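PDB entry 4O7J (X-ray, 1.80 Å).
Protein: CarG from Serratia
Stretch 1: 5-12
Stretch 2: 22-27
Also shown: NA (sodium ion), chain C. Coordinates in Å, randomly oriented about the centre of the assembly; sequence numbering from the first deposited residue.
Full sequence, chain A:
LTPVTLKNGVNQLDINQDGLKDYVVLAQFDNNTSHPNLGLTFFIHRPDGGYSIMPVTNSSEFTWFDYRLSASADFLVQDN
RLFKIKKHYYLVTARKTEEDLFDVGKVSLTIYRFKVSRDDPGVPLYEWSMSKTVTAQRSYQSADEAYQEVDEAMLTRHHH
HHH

Stretch 1 (5-12) TLKNGVNQ
Stretch 2 (22-27) DYVVLA

How are the two backbones laid against each other? Residues 9-12 and 22-27 are neighbouring antiparallel strands, their axes 4.6 Å apart at closest approach and their N-to-C directions 148° apart. Gly 9 pairs with Leu 26 and Asn 11 with Val 24 as hydrogen-bonded pairs: Gly 9 N to Leu 26 O is 2.8 Å, Leu 26 N to Gly 9 O 3.0 Å, Asn 11 N to Val 24 O 2.9 Å and Val 24 N to Asn 11 O 2.9 Å. Val 10 with Val 25 and Gln 12 with Tyr 23 are the non-hydrogen-bonded pairs, where CA-H...O contacts help close the seam, such as Val 25 CA to Gly 9 O at 3.3 Å. Most residues have extended angles (Val 24 is -116/116), but Gly 9 sits at phi/psi 84/-147, where a CB would jam against the preceding carbonyl oxygen; glycine avoids this.

What holds the Asn 11 side chain in place? With chi1 at -67° (m) and chi2 at -95°, its amide turns back toward the loop before its own strand. Lys 7 N donates to Asn 11 OD1 at 2.9 Å, and Asn 11 ND2 donates to Lys 7 O, also at 2.9 Å, so both ends of the amide grip one residue's backbone. Asn 11 ND2 also donates to Val 24 O at 3.2 Å, tying the loop to the neighbouring strand. Lys 7 itself points away, its side chain modelled only to CB.

Why does Leu 26 contribute so much of the contact? The t,p rotamer of Leu 26 (chi1 176°, chi2 63°) carries Leu 26 CD2 against the loop, 3.6 Å from Lys 7 O, 3.8 Å from Asn 8 ND2 and 4.1 Å from Leu 6 CB. Asn 8 starts away from the strand, but its m rotamer (chi1 -76°) brings its end nearer. Leu 6, m,t with phi/psi -103/140, points toward the strand and places CD1 4.2 Å from CG1 of Val 24, whose chi1 is t. Leu 6 thus bridges Val 24 and Leu 26, which lie on the same sheet face as Asn 11.

What lies on the other face, and at the far end? Val 10 (p), Gln 12 (m), Tyr 23 (m, chi2 -29°) and Val 25 (t) share that face. Val 10 CG2 packs obliquely on the Tyr 23 ring, 3.7 Å from Tyr 23 CD1. Asp 22, chi1 -46°, points away and binds sodium through OD1 at 2.5 Å and OD2 at 2.4 Å.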

ATOM      1  N   THR A   5      -5.344   0.245  19.816  1.00 24.69           N
ATOM      2  CA  THR A   5      -3.900   0.472  20.016  1.00 26.19           C
ATOM      3  C   THR A   5      -3.190  -0.191  18.896  1.00 22.99           C
ATOM      4  O   THR A   5      -3.307  -1.411  18.758  1.00 31.34           O
ATOM      5  CB  THR A   5      -3.423  -0.201  21.328  1.00 29.94           C
ATOM      6  OG1 THR A   5      -4.196   0.306  22.396  1.00 32.47           O
ATOM      7  CG2 THR A   5      -1.967   0.072  21.630  1.00 31.97           C
ATOM      8  N   LEU A   6      -2.582   0.577  17.999  1.00 24.29           N
ATOM      9  CA  LEU A   6      -1.748  -0.055  16.933  1.00 21.93           C
ATOM     10  C   LEU A   6      -0.275   0.132  17.337  1.00 21.71           C
ATOM     11  O   LEU A   6       0.090   1.202  17.772  1.00 22.45           O
ATOM     12  CB  LEU A   6      -1.989   0.555  15.563  1.00 20.82           C
ATOM     13  CG  LEU A   6      -3.427   0.403  15.046  1.00 19.86           C
ATOM     14  CD1 LEU A   6      -3.700   1.188  13.772  1.00 22.06           C
ATOM     15  CD2 LEU A   6      -3.750  -1.074  14.799  1.00 19.48           C
ATOM     16  N   LYS A   7       0.518  -0.904  17.120  1.00 20.68           N
ATOM     17  CA  LYS A   7       1.992  -0.836  17.106  1.00 21.40           C
ATOM     18  C   LYS A   7       2.475  -0.400  15.747  1.00 20.97           C
ATOM     19  O   LYS A   7       1.793  -0.609  14.757  1.00 16.31           O
ATOM     20  CB  LYS A   7       2.573  -2.238  17.386  1.00 24.19           C
ATOM     21  N   ASN A   8       3.636   0.242  15.668  1.00 19.47           N
ATOM     22  CA  ASN A   8       4.353   0.382  14.361  1.00 18.76           C
ATOM     23  C   ASN A   8       4.516  -0.970  13.698  1.00 17.95           C
ATOM     24  O   ASN A   8       4.839  -1.948  14.343  1.00 17.75           O
ATOM     25  CB  ASN A   8       5.727   1.029  14.570  1.00 20.95           C
ATOM     26  CG  ASN A   8       5.651   2.540  14.820  1.00 24.07           C
ATOM     27  OD1 ASN A   8       6.387   3.088  15.651  1.00 28.14           O
ATOM     28  ND2 ASN A   8       4.818   3.212  14.077  1.00 23.25           N
ATOM     29  N   GLY A   9       4.336  -1.013  12.371  1.00 15.90           N
ATOM     30  CA  GLY A   9       4.368  -2.259  11.609  1.00 15.14           C
ATOM     31  C   GLY A   9       3.079  -3.056  11.571  1.00 15.19           C
ATOM     32  O   GLY A   9       1.963  -2.501  11.533  1.00 13.20           O
ATOM     33  N   VAL A  10       3.243  -4.392  11.517  1.00 14.96           N
ATOM     34  CA  VAL A  10       2.133  -5.322  11.306  1.00 17.48           C
ATOM     35  C   VAL A  10       1.359  -5.529  12.595  1.00 16.93           C
ATOM     36  O   VAL A  10       1.929  -5.831  13.622  1.00 17.89           O
ATOM     37  CB  VAL A  10       2.592  -6.696  10.762  1.00 20.54           C
ATOM     38  CG1 VAL A  10       3.451  -7.402  11.780  1.00 25.97           C
ATOM     39  CG2 VAL A  10       1.407  -7.609  10.516  1.00 21.42           C
ATOM     40  N   ASN A  11       0.049  -5.333  12.518  1.00 13.69           N
ATOM     41  CA  ASN A  11      -0.852  -5.603  13.615  1.00 15.90           C
ATOM     42  C   ASN A  11      -1.739  -6.697  13.134  1.00 18.00           C
ATOM     43  O   ASN A  11      -2.458  -6.560  12.147  1.00 16.30           O
ATOM     44  CB  ASN A  11      -1.684  -4.356  13.992  1.00 15.21           C
ATOM     45  CG  ASN A  11      -0.830  -3.229  14.573  1.00 14.64           C
ATOM     46  OD1 ASN A  11      -0.699  -3.118  15.785  1.00 18.17           O
ATOM     47  ND2 ASN A  11      -0.197  -2.459  13.736  1.00 14.51           N
ATOM     48  N   GLN A  12      -1.756  -7.784  13.873  1.00 20.10           N
ATOM     49  CA  GLN A  12      -2.549  -8.934  13.500  1.00 23.87           C
ATOM     50  C   GLN A  12      -3.942  -8.809  14.206  1.00 24.49           C
ATOM     51  O   GLN A  12      -4.071  -9.014  15.417  1.00 21.44           O
ATOM     52  CB  GLN A  12      -1.751 -10.172  13.907  1.00 28.42           C
ATOM     53  CG  GLN A  12      -0.238 -10.044  13.615  1.00 36.91           C
ATOM     54  CD  GLN A  12       0.619  -9.230  14.682  1.00 43.12           C
ATOM     55  OE1 GLN A  12       0.110  -8.497  15.599  1.00 40.07           O
ATOM     56  NE2 GLN A  12       1.943  -9.359  14.543  1.00 51.42           N
ATOM     57  N   ASP A  22      -6.113 -10.816  10.048  1.00 15.41           N
ATOM     58  CA  ASP A  22      -5.704  -9.943   8.965  1.00 15.19           C
ATOM     59  C   ASP A  22      -4.575  -9.033   9.360  1.00 16.86           C
ATOM     60  O   ASP A  22      -4.133  -9.061  10.530  1.00 18.35           O
ATOM     61  CB  ASP A  22      -6.936  -9.136   8.620  1.00 15.60           C
ATOM     62  CG  ASP A  22      -8.161 -10.013   8.527  1.00 15.89           C
ATOM     63  OD1 ASP A  22      -8.126 -11.010   7.776  1.00 13.48           O
ATOM     64  OD2 ASP A  22      -9.164  -9.750   9.224  1.00 14.75           O
ATOM     65  N   TYR A  23      -4.087  -8.211   8.426  1.00 14.58           N
ATOM     66  CA  TYR A  23      -2.984  -7.300   8.761  1.00 14.87           C
ATOM     67  C   TYR A  23      -3.483  -5.898   8.680  1.00 13.76           C
ATOM     68  O   TYR A  23      -4.170  -5.503   7.670  1.00 11.70           O
ATOM     69  CB  TYR A  23      -1.850  -7.336   7.764  1.00 15.83           C
ATOM     70  CG  TYR A  23      -1.115  -8.628   7.543  1.00 16.31           C
ATOM     71  CD1 TYR A  23      -0.974  -9.604   8.498  1.00 17.66           C
ATOM     72  CD2 TYR A  23      -0.478  -8.813   6.286  1.00 18.87           C
ATOM     73  CE1 TYR A  23      -0.198 -10.799   8.224  1.00 20.71           C
ATOM     74  CE2 TYR A  23       0.244  -9.948   6.020  1.00 18.94           C
ATOM     75  CZ  TYR A  23       0.392 -10.930   6.985  1.00 18.25           C
ATOM     76  OH  TYR A  23       1.163 -11.984   6.563  1.00 20.11           O
ATOM     77  N   VAL A  24      -3.176  -5.125   9.715  1.00 12.56           N
ATOM     78  CA  VAL A  24      -3.274  -3.634   9.637  1.00 12.54           C
ATOM     79  C   VAL A  24      -1.864  -3.168   9.815  1.00 11.67           C
ATOM     80  O   VAL A  24      -1.249  -3.372  10.898  1.00 13.98           O
ATOM     81  CB  VAL A  24      -4.156  -3.064  10.736  1.00 12.84           C
ATOM     82  CG1 VAL A  24      -4.280  -1.558  10.607  1.00 14.22           C
ATOM     83  CG2 VAL A  24      -5.480  -3.761  10.704  1.00 14.30           C
ATOM     84  N   VAL A  25      -1.311  -2.537   8.794  1.00 12.08           N
ATOM     85  CA  VAL A  25       0.043  -2.116   8.839  1.00 12.16           C
ATOM     86  C   VAL A  25       0.083  -0.621   9.045  1.00 11.75           C
ATOM     87  O   VAL A  25      -0.445   0.176   8.224  1.00 10.83           O
ATOM     88  CB  VAL A  25       0.834  -2.512   7.564  1.00 13.96           C
ATOM     89  CG1 VAL A  25       2.276  -2.149   7.762  1.00 13.72           C
ATOM     90  CG2 VAL A  25       0.700  -4.008   7.313  1.00 14.56           C
ATOM     91  N   LEU A  26       0.707  -0.219  10.148  1.00 11.75           N
ATOM     92  CA  LEU A  26       0.945   1.187  10.431  1.00 12.15           C
ATOM     93  C   LEU A  26       2.362   1.538  10.034  1.00 12.80           C
ATOM     94  O   LEU A  26       3.342   0.953  10.563  1.00 15.30           O
ATOM     95  CB  LEU A  26       0.754   1.401  11.929  1.00 14.24           C
ATOM     96  CG  LEU A  26       1.059   2.807  12.451  1.00 18.53           C
ATOM     97  CD1 LEU A  26       0.095   3.778  11.797  1.00 19.38           C
ATOM     98  CD2 LEU A  26       1.067   2.830  14.004  1.00 18.73           C
ATOM     99  N   ALA A  27       2.513   2.523   9.184  1.00 12.81           N
ATOM    100  CA  ALA A  27       3.800   2.894   8.645  1.00 13.12           C
ATOM    101  C   ALA A  27       3.798   4.365   8.356  1.00 14.56           C
ATOM    102  O   ALA A  27       2.785   5.034   8.536  1.00 17.18           O
ATOM    103  CB  ALA A  27       4.076   2.097   7.374  1.00 13.02           C
TER
HETATM  104 NA    NA C 201     -10.204 -11.896   8.950  1.00  5.71          NA
HETATM  105  O   HOH W   1     -10.196 -12.879   6.955  1.00 18.66           O